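Local structure of lombricine kinase (Urechis caupo, 3JPZ) at residues C116-G121 with T276-S281; T211-I216 with R223-Q228; L302-R307 with Y321-A326; S153-G158 with F237-R242. The protein catalyses the reversible transfer of a phosphoryl group between ATP and the guanidino compound lombricine, as a member of the ATP:guanido phosphotransferase family. All blocks are in the same frame, centred on the assembly; numbering follows the deposited sequence. Where two conformers were deposited one is given.

Contact 1: C116-G121 with T276-S281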
loop_
_atom_site.group_PDB
_atom_site.type_symbol
_atom_site.label_atom_id
_atom_site.label_comp_id
_atom_site.label_asym_id
_atom_site.label_seq_id
_atom_site.Cartn_x
_atom_site.Cartn_y
_atom_site.Cartn_z
ATOM N N CYS A 116 13.920 -28.780 -12.726
ATOM C CA CYS A 116 14.025 -28.723 -11.285
ATOM C C CYS A 116 14.566 -27.359 -10.910
ATOM O O CYS A 116 15.426 -26.808 -11.603
ATOM C CB CYS A 116 14.997 -29.786 -10.760
ATOM S SG CYS A 116 14.918 -31.385 -11.580
ATOM N N ARG A 117 14.051 -26.806 -9.822
ATOM C CA ARG A 117 14.702 -25.686 -9.171
ATOM C C ARG A 117 14.600 -25.882 -7.673
ATOM O O ARG A 117 13.757 -26.634 -7.186
ATOM C CB ARG A 117 14.121 -24.330 -9.599
ATOM C CG ARG A 117 12.627 -24.297 -9.826
ATOM C CD ARG A 117 12.109 -22.857 -9.835
ATOM N NE ARG A 117 11.688 -22.449 -8.498
ATOM C CZ ARG A 117 11.433 -21.200 -8.127
ATOM N NH1 ARG A 117 11.562 -20.203 -8.988
ATOM N NH2 ARG A 117 11.053 -20.953 -6.883
ATOM N N ILE A 118 15.505 -25.235 -6.956
ATOM C CA ILE A 118 15.468 -25.189 -5.509
ATOM C C ILE A 118 15.698 -23.740 -5.135
ATOM O O ILE A 118 16.650 -23.126 -5.605
ATOM C CB ILE A 118 16.579 -26.046 -4.890
ATOM C CG1 ILE A 118 16.473 -27.486 -5.374
ATOM C CG2 ILE A 118 16.509 -25.979 -3.368
ATOM C CD1 ILE A 118 17.646 -28.343 -4.946
ATOM N N ARG A 119 14.838 -23.191 -4.289
ATOM C CA ARG A 119 14.926 -21.782 -3.954
ATOM C C ARG A 119 14.962 -21.600 -2.447
ATOM O O ARG A 119 14.439 -22.411 -1.687
ATOM C CB ARG A 119 13.763 -20.997 -4.571
ATOM C CG ARG A 119 12.485 -20.969 -3.748
ATOM C CD ARG A 119 12.184 -19.576 -3.208
ATOM N NE ARG A 119 11.036 -19.579 -2.303
ATOM C CZ ARG A 119 9.777 -19.354 -2.670
ATOM N NH1 ARG A 119 8.808 -19.387 -1.764
ATOM N NH2 ARG A 119 9.477 -19.093 -3.936
ATOM N N THR A 120 15.626 -20.545 -2.017
ATOM C CA THR A 120 15.545 -20.148 -0.632
ATOM C C THR A 120 15.666 -18.645 -0.595
ATOM O O THR A 120 15.777 -18.001 -1.633
ATOM C CB THR A 120 16.651 -20.788 0.222
ATOM O OG1 THR A 120 16.345 -20.595 1.611
ATOM C CG2 THR A 120 18.008 -20.169 -0.102
ATOM N N GLY A 121 15.623 -18.088 0.602
ATOM C CA GLY A 121 15.826 -16.671 0.771
ATOM C C GLY A 121 16.866 -16.471 1.847
ATOM O O GLY A 121 17.071 -17.325 2.701
ATOM N N THR A 276 14.477 -23.500 6.610
ATOM C CA THR A 276 15.189 -23.586 5.330
ATOM C C THR A 276 14.685 -22.579 4.322
ATOM O O THR A 276 15.375 -22.282 3.342
ATOM C CB THR A 276 14.988 -24.929 4.643
ATOM O OG1 THR A 276 13.583 -25.158 4.429
ATOM C CG2 THR A 276 15.622 -26.070 5.448
ATOM N N GLY A 277 13.465 -22.086 4.529
ATOM C CA GLY A 277 12.795 -21.315 3.499
ATOM C C GLY A 277 13.014 -21.985 2.156
ATOM O O GLY A 277 13.069 -21.331 1.123
ATOM N N LEU A 278 13.133 -23.308 2.166
ATOM C CA LEU A 278 13.529 -24.029 0.964
ATOM C C LEU A 278 12.340 -24.503 0.142
ATOM O O LEU A 278 11.477 -25.229 0.635
ATOM C CB LEU A 278 14.371 -25.250 1.304
ATOM C CG LEU A 278 14.923 -25.907 0.033
ATOM C CD1 LEU A 278 16.433 -25.770 -0.018
ATOM C CD2 LEU A 278 14.525 -27.357 -0.062
ATOM N N ARG A 279 12.331 -24.120 -1.129
ATOM C CA ARG A 279 11.337 -24.613 -2.064
ATOM C C ARG A 279 12.052 -25.384 -3.153
ATOM O O ARG A 279 12.602 -24.799 -4.083
ATOM C CB ARG A 279 10.539 -23.471 -2.681
ATOM C CG ARG A 279 9.309 -23.952 -3.414
ATOM C CD ARG A 279 8.636 -22.857 -4.219
ATOM N NE ARG A 279 7.338 -23.302 -4.721
ATOM C CZ ARG A 279 7.146 -23.915 -5.887
ATOM N NH1 ARG A 279 8.166 -24.156 -6.695
ATOM N NH2 ARG A 279 5.925 -24.282 -6.251
ATOM N N ALA A 280 12.068 -26.701 -2.990
ATOM C CA ALA A 280 12.593 -27.619 -3.983
ATOM C C ALA A 280 11.418 -28.108 -4.807
ATOM O O ALA A 280 10.413 -28.589 -4.268
ATOM C CB ALA A 280 13.300 -28.786 -3.302
ATOM N N SER A 281 11.540 -27.980 -6.119
ATOM C CA SER A 281 10.448 -28.324 -7.012
ATOM C C SER A 281 10.970 -29.031 -8.246
ATOM O O SER A 281 12.147 -28.910 -8.598
ATOM C CB SER A 281 9.690 -27.062 -7.426
ATOM O OG SER A 281 10.560 -26.143 -8.060
HETATM O O HOH W 1 11.132 -24.241 -6.154
#

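Contact 2: T211-I216 with R223-Q228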
loop_
_atom_site.group_PDB
_atom_site.type_symbol
_atom_site.label_atom_id
_atom_site.label_comp_id
_atom_site.label_asym_id
_atom_site.label_seq_id
_atom_site.Cartn_x
_atom_site.Cartn_y
_atom_site.Cartn_z
ATOM N N THR A 211 21.400 -20.906 -14.684
ATOM C CA THR A 211 21.066 -21.997 -13.774
ATOM C C THR A 211 21.130 -21.525 -12.327
ATOM O O THR A 211 20.818 -22.276 -11.409
ATOM C CB THR A 211 22.057 -23.154 -13.925
ATOM O OG1 THR A 211 23.390 -22.643 -13.819
ATOM C CG2 THR A 211 21.887 -23.848 -15.272
ATOM N N PHE A 212 21.563 -20.283 -12.129
ATOM C CA PHE A 212 21.627 -19.695 -10.800
ATOM C C PHE A 212 21.136 -18.266 -10.892
ATOM O O PHE A 212 21.725 -17.436 -11.582
ATOM C CB PHE A 212 23.056 -19.740 -10.257
ATOM C CG PHE A 212 23.135 -19.692 -8.760
ATOM C CD1 PHE A 212 22.534 -20.672 -7.989
ATOM C CD2 PHE A 212 23.818 -18.668 -8.122
ATOM C CE1 PHE A 212 22.610 -20.630 -6.615
ATOM C CE2 PHE A 212 23.897 -18.621 -6.748
ATOM C CZ PHE A 212 23.292 -19.600 -5.992
ATOM N N LEU A 213 20.048 -17.988 -10.186
ATOM C CA LEU A 213 19.325 -16.733 -10.320
ATOM C C LEU A 213 19.204 -16.065 -8.959
ATOM O O LEU A 213 18.923 -16.709 -7.964
ATOM C CB LEU A 213 17.940 -16.994 -10.907
ATOM C CG LEU A 213 16.920 -15.858 -10.796
ATOM C CD1 LEU A 213 17.282 -14.691 -11.717
ATOM C CD2 LEU A 213 15.535 -16.411 -11.117
ATOM N N ILE A 214 19.412 -14.761 -8.926
ATOM C CA ILE A 214 19.436 -14.022 -7.681
ATOM C C ILE A 214 18.493 -12.841 -7.824
ATOM O O ILE A 214 18.638 -12.048 -8.743
ATOM C CB ILE A 214 20.862 -13.515 -7.386
ATOM C CG1 ILE A 214 21.822 -14.696 -7.196
ATOM C CG2 ILE A 214 20.885 -12.579 -6.181
ATOM C CD1 ILE A 214 21.548 -15.539 -5.970
ATOM N N TRP A 215 17.499 -12.743 -6.949
ATOM C CA TRP A 215 16.664 -11.541 -6.876
ATOM C C TRP A 215 17.024 -10.775 -5.623
ATOM O O TRP A 215 17.052 -11.336 -4.532
ATOM C CB TRP A 215 15.184 -11.862 -6.785
ATOM C CG TRP A 215 14.563 -12.403 -8.006
ATOM C CD1 TRP A 215 15.109 -12.481 -9.245
ATOM C CD2 TRP A 215 13.235 -12.913 -8.111
ATOM N NE1 TRP A 215 14.203 -13.029 -10.122
ATOM C CE2 TRP A 215 13.042 -13.299 -9.447
ATOM C CE3 TRP A 215 12.183 -13.076 -7.201
ATOM C CZ2 TRP A 215 11.838 -13.852 -9.900
ATOM C CZ3 TRP A 215 10.990 -13.630 -7.654
ATOM C CH2 TRP A 215 10.829 -14.004 -8.991
ATOM N N ILE A 216 17.268 -9.488 -5.774
ATOM C CA ILE A 216 17.571 -8.646 -4.636
ATOM C C ILE A 216 16.389 -7.736 -4.327
ATOM O O ILE A 216 15.860 -7.051 -5.203
ATOM C CB ILE A 216 18.846 -7.816 -4.881
ATOM C CG1 ILE A 216 20.037 -8.748 -5.102
ATOM C CG2 ILE A 216 19.118 -6.878 -3.704
ATOM C CD1 ILE A 216 21.337 -8.034 -5.336
ATOM N N ARG A 223 16.877 -13.626 -2.800
ATOM C CA ARG A 223 16.165 -14.842 -3.152
ATOM C C ARG A 223 17.051 -15.610 -4.103
ATOM O O ARG A 223 17.327 -15.150 -5.206
ATOM C CB ARG A 223 14.836 -14.511 -3.819
ATOM C CG ARG A 223 14.273 -15.634 -4.692
ATOM C CD ARG A 223 13.471 -16.644 -3.894
ATOM N NE ARG A 223 12.037 -16.376 -3.967
ATOM C CZ ARG A 223 11.366 -15.593 -3.127
ATOM N NH1 ARG A 223 11.991 -14.986 -2.129
ATOM N NH2 ARG A 223 10.062 -15.418 -3.288
ATOM N N VAL A 224 17.511 -16.774 -3.673
ATOM C CA VAL A 224 18.443 -17.561 -4.468
ATOM C C VAL A 224 17.721 -18.727 -5.119
ATOM O O VAL A 224 17.067 -19.515 -4.445
ATOM C CB VAL A 224 19.582 -18.089 -3.597
ATOM C CG1 VAL A 224 20.431 -19.074 -4.364
ATOM C CG2 VAL A 224 20.424 -16.926 -3.070
ATOM N N ILE A 225 17.821 -18.829 -6.437
ATOM C CA ILE A 225 17.218 -19.952 -7.133
ATOM C C ILE A 225 18.247 -20.666 -7.983
ATOM O O ILE A 225 18.885 -20.056 -8.825
ATOM C CB ILE A 225 16.050 -19.502 -8.020
ATOM C CG1 ILE A 225 15.006 -18.755 -7.173
ATOM C CG2 ILE A 225 15.409 -20.711 -8.685
ATOM C CD1 ILE A 225 14.474 -17.524 -7.822
ATOM N N SER A 226 18.415 -21.962 -7.739
ATOM C CA SER A 226 19.163 -22.817 -8.635
ATOM C C SER A 226 18.194 -23.652 -9.465
ATOM O O SER A 226 17.184 -24.128 -8.948
ATOM C CB SER A 226 20.095 -23.730 -7.844
ATOM O OG SER A 226 20.757 -24.624 -8.709
ATOM N N MET A 227 18.506 -23.826 -10.750
ATOM C CA MET A 227 17.592 -24.481 -11.679
ATOM C C MET A 227 18.300 -25.076 -12.899
ATOM O O MET A 227 19.371 -24.604 -13.316
ATOM C CB MET A 227 16.555 -23.469 -12.156
ATOM C CG MET A 227 17.162 -22.320 -12.948
ATOM S SD MET A 227 15.968 -21.057 -13.410
ATOM C CE MET A 227 15.620 -20.326 -11.810
ATOM N N GLN A 228 17.681 -26.116 -13.460
ATOM C CA GLN A 228 18.109 -26.749 -14.701
ATOM C C GLN A 228 16.907 -27.424 -15.337
ATOM O O GLN A 228 16.006 -27.877 -14.645
ATOM C CB GLN A 228 19.142 -27.852 -14.454
ATOM C CG GLN A 228 20.491 -27.403 -13.963
ATOM C CD GLN A 228 21.488 -28.546 -13.881
ATOM O OE1 GLN A 228 22.682 -28.321 -13.680
ATOM N NE2 GLN A 228 21.004 -29.786 -14.044
#

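Contact 3: L302-R307 with Y321-A326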
loop_
_atom_site.group_PDB
_atom_site.type_symbol
_atom_site.label_atom_id
_atom_site.label_comp_id
_atom_site.label_asym_id
_atom_site.label_seq_id
_atom_site.Cartn_x
_atom_site.Cartn_y
_atom_site.Cartn_z
ATOM N N LEU A 302 2.421 -37.316 0.497
ATOM C CA LEU A 302 3.857 -37.268 0.241
ATOM C C LEU A 302 4.511 -36.009 0.802
ATOM O O LEU A 302 5.710 -35.797 0.621
ATOM C CB LEU A 302 4.131 -37.376 -1.257
ATOM C CG LEU A 302 3.804 -38.736 -1.877
ATOM C CD1 LEU A 302 4.031 -38.728 -3.385
ATOM C CD2 LEU A 302 4.623 -39.820 -1.211
ATOM N N GLN A 303 3.722 -35.199 1.501
ATOM C CA GLN A 303 4.184 -33.921 2.030
ATOM C C GLN A 303 4.579 -32.972 0.909
ATOM O O GLN A 303 5.509 -32.173 1.046
ATOM C CB GLN A 303 5.370 -34.121 2.968
ATOM C CG GLN A 303 5.009 -34.835 4.249
ATOM C CD GLN A 303 6.183 -34.933 5.191
ATOM O OE1 GLN A 303 7.038 -35.802 5.042
ATOM N NE2 GLN A 303 6.233 -34.040 6.170
ATOM N N LEU A 304 3.868 -33.066 -0.203
ATOM C CA LEU A 304 4.165 -32.241 -1.350
ATOM C C LEU A 304 3.040 -31.263 -1.653
ATOM O O LEU A 304 1.888 -31.482 -1.295
ATOM C CB LEU A 304 4.405 -33.123 -2.570
ATOM C CG LEU A 304 5.524 -34.158 -2.446
ATOM C CD1 LEU A 304 5.410 -35.138 -3.586
ATOM C CD2 LEU A 304 6.888 -33.475 -2.427
ATOM N N GLN A 305 3.394 -30.184 -2.326
ATOM C CA GLN A 305 2.417 -29.263 -2.877
ATOM C C GLN A 305 2.481 -29.278 -4.396
ATOM O O GLN A 305 3.515 -29.585 -4.999
ATOM C CB GLN A 305 2.654 -27.851 -2.374
ATOM C CG GLN A 305 2.381 -27.672 -0.908
ATOM C CD GLN A 305 2.407 -26.221 -0.518
ATOM O OE1 GLN A 305 3.471 -25.605 -0.449
ATOM N NE2 GLN A 305 1.231 -25.655 -0.272
ATOM N N LYS A 306 1.361 -28.916 -5.002
ATOM C CA LYS A 306 1.156 -29.100 -6.417
ATOM C C LYS A 306 0.457 -27.885 -6.999
ATOM O O LYS A 306 -0.463 -27.325 -6.388
ATOM C CB LYS A 306 0.296 -30.345 -6.632
ATOM C CG LYS A 306 -0.351 -30.438 -7.988
ATOM C CD LYS A 306 -1.111 -31.766 -8.150
ATOM C CE LYS A 306 -2.222 -31.898 -7.140
ATOM N NZ LYS A 306 -3.333 -30.951 -7.397
ATOM N N ARG A 307 0.901 -27.485 -8.179
ATOM C CA ARG A 307 0.262 -26.424 -8.934
ATOM C C ARG A 307 0.637 -26.610 -10.390
ATOM O O ARG A 307 1.390 -27.530 -10.729
ATOM C CB ARG A 307 0.671 -25.042 -8.409
ATOM C CG ARG A 307 2.135 -24.693 -8.584
ATOM C CD ARG A 307 2.469 -23.426 -7.837
ATOM N NE ARG A 307 3.793 -22.908 -8.158
ATOM C CZ ARG A 307 4.410 -21.953 -7.466
ATOM N NH1 ARG A 307 3.822 -21.415 -6.410
ATOM N NH2 ARG A 307 5.617 -21.535 -7.824
ATOM N N TYR A 321 2.957 -30.943 -13.734
ATOM C CA TYR A 321 2.693 -30.243 -12.493
ATOM C C TYR A 321 3.978 -29.785 -11.833
ATOM O O TYR A 321 4.993 -30.471 -11.869
ATOM C CB TYR A 321 1.938 -31.142 -11.537
ATOM C CG TYR A 321 0.582 -31.517 -12.037
ATOM C CD1 TYR A 321 0.417 -32.555 -12.940
ATOM C CD2 TYR A 321 -0.536 -30.828 -11.618
ATOM C CE1 TYR A 321 -0.826 -32.898 -13.400
ATOM C CE2 TYR A 321 -1.780 -31.159 -12.077
ATOM C CZ TYR A 321 -1.921 -32.197 -12.960
ATOM O OH TYR A 321 -3.170 -32.527 -13.413
ATOM N N ASP A 322 3.919 -28.608 -11.235
ATOM C CA ASP A 322 4.971 -28.169 -10.361
ATOM C C ASP A 322 4.743 -28.816 -9.004
ATOM O O ASP A 322 3.725 -28.592 -8.350
ATOM C CB ASP A 322 4.963 -26.658 -10.226
ATOM C CG ASP A 322 6.043 -26.166 -9.301
ATOM O OD1 ASP A 322 6.016 -26.532 -8.103
ATOM O OD2 ASP A 322 6.928 -25.434 -9.777
ATOM N N ILE A 323 5.701 -29.635 -8.604
ATOM C CA ILE A 323 5.611 -30.406 -7.381
ATOM C C ILE A 323 6.773 -29.976 -6.509
ATOM O O ILE A 323 7.919 -29.921 -6.959
ATOM C CB ILE A 323 5.662 -31.895 -7.683
ATOM C CG1 ILE A 323 4.423 -32.291 -8.491
ATOM C CG2 ILE A 323 5.765 -32.717 -6.402
ATOM C CD1 ILE A 323 3.182 -32.505 -7.675
ATOM N N SER A 324 6.466 -29.680 -5.254
ATOM C CA SER A 324 7.451 -29.136 -4.337
ATOM C C SER A 324 7.244 -29.712 -2.947
ATOM O O SER A 324 6.218 -30.334 -2.665
ATOM C CB SER A 324 7.336 -27.613 -4.286
ATOM O OG SER A 324 6.015 -27.215 -3.956
ATOM N N ASN A 325 8.228 -29.520 -2.081
ATOM C CA ASN A 325 8.041 -29.853 -0.688
ATOM C C ASN A 325 7.087 -28.829 -0.102
ATOM O O ASN A 325 7.107 -27.661 -0.493
ATOM C CB ASN A 325 9.369 -29.878 0.062
ATOM C CG ASN A 325 10.148 -28.601 -0.096
ATOM O OD1 ASN A 325 10.520 -28.223 -1.196
ATOM N ND2 ASN A 325 10.419 -27.938 1.013
ATOM N N ALA A 326 6.234 -29.278 0.809
ATOM C CA ALA A 326 5.221 -28.422 1.420
ATOM C C ALA A 326 5.768 -27.675 2.637
ATOM O O ALA A 326 5.481 -26.493 2.832
ATOM C CB ALA A 326 3.995 -29.263 1.809
HETATM O O HOH W 2 5.840 -25.399 -1.823
HETATM O O HOH W 3 4.648 -24.250 1.403
#

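Contact 4: S153-G158 with F237-R242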
loop_
_atom_site.group_PDB
_atom_site.type_symbol
_atom_site.label_atom_id
_atom_site.label_comp_id
_atom_site.label_asym_id
_atom_site.label_seq_id
_atom_site.Cartn_x
_atom_site.Cartn_y
_atom_site.Cartn_z
ATOM N N SER A 153 33.094 -16.699 -9.644
ATOM C CA SER A 153 33.669 -16.998 -10.949
ATOM C C SER A 153 33.163 -18.351 -11.421
ATOM O O SER A 153 32.194 -18.880 -10.880
ATOM C CB SER A 153 35.196 -16.998 -10.882
ATOM O OG SER A 153 35.676 -18.126 -10.173
ATOM N N GLY A 154 33.823 -18.911 -12.429
ATOM C CA GLY A 154 33.439 -20.206 -12.956
ATOM C C GLY A 154 32.032 -20.200 -13.514
ATOM O O GLY A 154 31.650 -19.287 -14.247
ATOM N N ASP A 155 31.255 -21.224 -13.173
ATOM C CA ASP A 155 29.887 -21.323 -13.668
ATOM C C ASP A 155 28.947 -20.418 -12.873
ATOM O O ASP A 155 27.749 -20.377 -13.137
ATOM C CB ASP A 155 29.390 -22.767 -13.611
ATOM C CG ASP A 155 29.099 -23.218 -12.209
ATOM O OD1 ASP A 155 29.882 -22.863 -11.305
ATOM O OD2 ASP A 155 28.087 -23.918 -12.010
ATOM N N LEU A 156 29.492 -19.700 -11.896
ATOM C CA LEU A 156 28.706 -18.726 -11.140
ATOM C C LEU A 156 29.043 -17.306 -11.566
ATOM O O LEU A 156 28.599 -16.345 -10.947
ATOM C CB LEU A 156 28.924 -18.890 -9.637
ATOM C CG LEU A 156 28.417 -20.203 -9.030
ATOM C CD1 LEU A 156 28.589 -20.192 -7.517
ATOM C CD2 LEU A 156 26.962 -20.447 -9.395
ATOM N N SER A 157 29.834 -17.176 -12.624
ATOM C CA SER A 157 30.073 -15.874 -13.218
ATOM C C SER A 157 28.768 -15.392 -13.844
ATOM O O SER A 157 28.076 -16.138 -14.542
ATOM C CB SER A 157 31.185 -15.948 -14.264
ATOM O OG SER A 157 32.402 -16.366 -13.679
ATOM N N GLY A 158 28.418 -14.146 -13.575
ATOM C CA GLY A 158 27.160 -13.616 -14.055
ATOM C C GLY A 158 27.138 -12.106 -14.080
ATOM O O GLY A 158 28.153 -11.447 -13.832
ATOM N N PHE A 237 20.929 -28.940 -6.514
ATOM C CA PHE A 237 21.181 -28.711 -5.105
ATOM C C PHE A 237 22.669 -28.418 -4.905
ATOM O O PHE A 237 23.039 -27.608 -4.060
ATOM C CB PHE A 237 20.767 -29.944 -4.297
ATOM C CG PHE A 237 20.844 -29.757 -2.802
ATOM C CD1 PHE A 237 20.251 -28.669 -2.192
ATOM C CD2 PHE A 237 21.487 -30.695 -2.010
ATOM C CE1 PHE A 237 20.310 -28.510 -0.819
ATOM C CE2 PHE A 237 21.552 -30.544 -0.638
ATOM C CZ PHE A 237 20.961 -29.450 -0.042
ATOM N N GLU A 238 23.513 -29.084 -5.688
ATOM C CA GLU A 238 24.962 -28.944 -5.543
ATOM C C GLU A 238 25.378 -27.516 -5.829
ATOM O O GLU A 238 26.206 -26.944 -5.123
ATOM C CB GLU A 238 25.700 -29.883 -6.503
ATOM C CG GLU A 238 27.219 -29.933 -6.277
ATOM C CD GLU A 238 27.973 -28.715 -6.818
ATOM O OE1 GLU A 238 27.512 -28.086 -7.804
ATOM O OE2 GLU A 238 29.049 -28.401 -6.257
ATOM N N ARG A 239 24.814 -26.961 -6.892
ATOM C CA ARG A 239 25.079 -25.586 -7.283
ATOM C C ARG A 239 24.449 -24.654 -6.261
ATOM O O ARG A 239 25.026 -23.655 -5.871
ATOM C CB ARG A 239 24.506 -25.324 -8.681
ATOM C CG ARG A 239 24.450 -23.861 -9.091
ATOM C CD ARG A 239 24.130 -23.720 -10.577
ATOM N NE ARG A 239 25.190 -24.279 -11.412
ATOM C CZ ARG A 239 25.094 -25.414 -12.098
ATOM N NH1 ARG A 239 23.973 -26.126 -12.068
ATOM N NH2 ARG A 239 26.123 -25.833 -12.824
ATOM N N PHE A 240 23.248 -25.009 -5.833
ATOM C CA PHE A 240 22.513 -24.261 -4.834
ATOM C C PHE A 240 23.369 -23.983 -3.593
ATOM O O PHE A 240 23.570 -22.836 -3.204
ATOM C CB PHE A 240 21.276 -25.082 -4.470
ATOM C CG PHE A 240 20.388 -24.452 -3.452
ATOM C CD1 PHE A 240 19.468 -23.478 -3.817
ATOM C CD2 PHE A 240 20.428 -24.874 -2.133
ATOM C CE1 PHE A 240 18.622 -22.915 -2.872
ATOM C CE2 PHE A 240 19.589 -24.320 -1.194
ATOM C CZ PHE A 240 18.682 -23.332 -1.566
ATOM N N GLY A 241 23.873 -25.045 -2.976
ATOM C CA GLY A 241 24.662 -24.922 -1.764
ATOM C C GLY A 241 26.030 -24.325 -2.029
ATOM O O GLY A 241 26.558 -23.574 -1.218
ATOM N N ARG A 242 26.612 -24.672 -3.168
ATOM C CA ARG A 242 27.899 -24.119 -3.555
ATOM C C ARG A 242 27.783 -22.605 -3.701
ATOM O O ARG A 242 28.633 -21.853 -3.227
ATOM C CB ARG A 242 28.368 -24.749 -4.866
ATOM C CG ARG A 242 29.655 -24.152 -5.413
ATOM C CD ARG A 242 30.360 -25.130 -6.342
ATOM N NE ARG A 242 29.477 -25.618 -7.399
ATOM C CZ ARG A 242 29.159 -24.924 -8.485
ATOM N NH1 ARG A 242 29.643 -23.702 -8.653
ATOM N NH2 ARG A 242 28.352 -25.447 -9.398
#

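Contact 1: C116-G121 with T276-S281
R279 sends CG anti to its backbone N (chi1 -167°) and stays extended to NE, whereas R119 sets CG between its backbone N and carbonyl carbon (chi1 86°) and then bends at chi2. These torsions bring R119 CG to 3.3 Å from R279 CB and place R279 CD over one face of the R119 guanidinium. Both arginines lie in the large antiparallel sheet of the phosphagen kinase fold, where strand 113-122 runs beside strand 279-285. R117 with S281 and R119 with R279 are hydrogen-bonded pairs, and I118 with A280 is the non-hydrogen-bonded pair between them.

The sheet face bearing R117, R119, R279 and S281 is a nucleotide site: all four bind ADP in a structure of this protein, although this chain holds none. A water sits among them, accepting from R117 NE and from R279 NH1. The same water donates to R279 O at 2.6 Å and, in the S281 conformer given, also bonds S281 OG. R117 NE and R279 NH1 are only 4.3 Å apart, a concentration of positive charge that would probably attract phosphates. D322 offsets the charge of R279 through a salt bridge to its NH2.

On the reverse face I118, A280 and L278 bring carbon together. I118 CG2 presses tightly on L278 CD1, and F240 of helix 233-252 packs against both residues. Where the paired strands end, T120 OG1 stands anti to its backbone N and donates a hydrogen bond to T276 O at 2.6 Å.

Contact 2: T211-I216 with R223-Q228
L213 and I225 lie side by side and point the same way from a hydrogen-bonded pair of the antiparallel hairpin formed by strands 212-216 and 222-229. Along L213, CB rests 3.8 Å from I225 O, CG comes near I225 CD1, and CD2 at the tip meets two carbons, I225 CD1 at 3.6 Å and M227 CE at 4.0 Å. M227 reaches this tip by bending at chi3 (70°), which swings its methyl group across the L213 branch.

The opposite face carries F212, I214 and V224. F212 turns CG anti to its backbone N (chi1 -156°), and its ring brings CZ to 3.3 Å from V224 CG1 while S226 CB lies at the ring edge, in its plane. I214 CD1 packs tightly on the other branch of the same valine, 3.4 Å from V224 CG2. W205 of the neighbouring strand touches both F212 and I214.

W215 and R223 form the other hydrogen-bonded pair, with W215 CB 4.0 Å from R223 CB. R223 CG also comes near W215 CE3. Their polar ends turn elsewhere: W215 NE1 bonds F179 O, and D220 in the connecting turn forms a salt bridge with R223 NH1. R223 binds ADP in a structure of this protein; none is bound to this chain.

Across the two strands, then, main-chain hydrogen bonds supply the polarity and the side chains meet as hydrocarbon.

Contact 3: L302-R307 with Y321-A326
L304 and I323 cross at about a right angle on the packed face of this strand pair, with L304 CD1 3.7 Å from I323 CG2. Next to them K306 runs alongside two partners: its CB touches I323 CD1 at 3.8 Å, and its CD lies 3.6 Å from Y321 CD2. CG of K306 is anti to the backbone N (chi1 162°), which carries the aliphatic chain along the Y321 side chain before it bends at chi3 and chi4 and NZ forms a salt bridge with E296. F295 and V299 of helix 295-301 cover this side.

On the other face the Q305 and A326 end is wetter and more loosely joined. Q305 lays CG 3.5 Å from A326 CB, but its OE1 makes its polar links through water. One water donates to Q305 OE1 at 2.7 Å and to N325 O, and in the S324 conformer given accepts from S324 OG; a second donates to Q305 OE1 at 2.6 Å and to A326 O. Farther along, R307 and the buried D322 lie side by side without forming a salt bridge: R307 NE is 4.3 Å from D322 OD1, which stands well out of the guanidinium plane. D322 is engaged by R279 instead, and R307 NH1 by E312.

Helix 295-301 ends in a Schellman motif at Q303, whose carbonyl O accepts from A326 N just beyond the paired strands. The arrangement is an antiparallel edge pair of the phosphagen kinase sheet; R307, with T309, G310 and E312 of the long connection, binds ADP in a structure of this protein, though none is bound to this chain.

Contact 4: S153-G158 with F237-R242
A salt-bridge network of D155, R239, R242 and E238 fastens the loop between helix 135-149 and strand 158-162 to helix 233-252 of the phosphagen kinase fold. D155 projects toward the helix from a short 3-10 segment, its CG between the backbone N and carbonyl carbon (chi1 73°).

R242 meets it tip to tip and end-on: NH1 bonds D155 OD1 at 2.8 Å, using the syn lone pair, and NH2 bonds D155 OD2 at 3.0 Å. The two planes are 35° apart, and OD1 accordingly lies somewhat out of the guanidinium plane. R239, in one of its two deposited conformers, comes side-on, with NH2 at 2.9 Å and NE at 3.0 Å both directed to D155 OD2. That oxygen lies in the R239 guanidinium plane and is met nearly along its C-O bond, while the carboxylate is turned 61° from the same plane. In this conformer OD2 accepts three N-H groups, an environment that would probably favour the ionised aspartate.

L156 adds an apolar border to the ion pairs, with its CG 3.7 Å from R242 NH1. In the same conformer R239 NH1 turns to Q228 OE1, linking the helix to strand 222-229. One helical turn before R242, E238 meets its guanidinium side-on, R242 NH2 and NE both reaching the carboxylate, with R242 NE to E238 OE2 at 3.0 Å through the syn lone pair.

Overall arrangement
From the N terminus, strand 113-122 supplies 116-121, the first half of contact 1, whose partner 276-281 comes 155 residues later. Inside that long loop, 153-158 opens contact 4, which closes at 237-242. Nested within contact 4 is contact 2, a local hairpin of 211-216 with 223-228, followed directly by helix 233-252. Contact 3, 302-307 with 321-326, opens after contact 1 has closed, so no loops cross. Contacts 1, 2 and 3 belong to one antiparallel sheet: contact 1 is central, its strand 113-122 lying beside 222-229 of contact 2 and its strand 279-285 beside 320-325 of contact 3. Contact 4 ties a peripheral loop to the helix packed on that sheet.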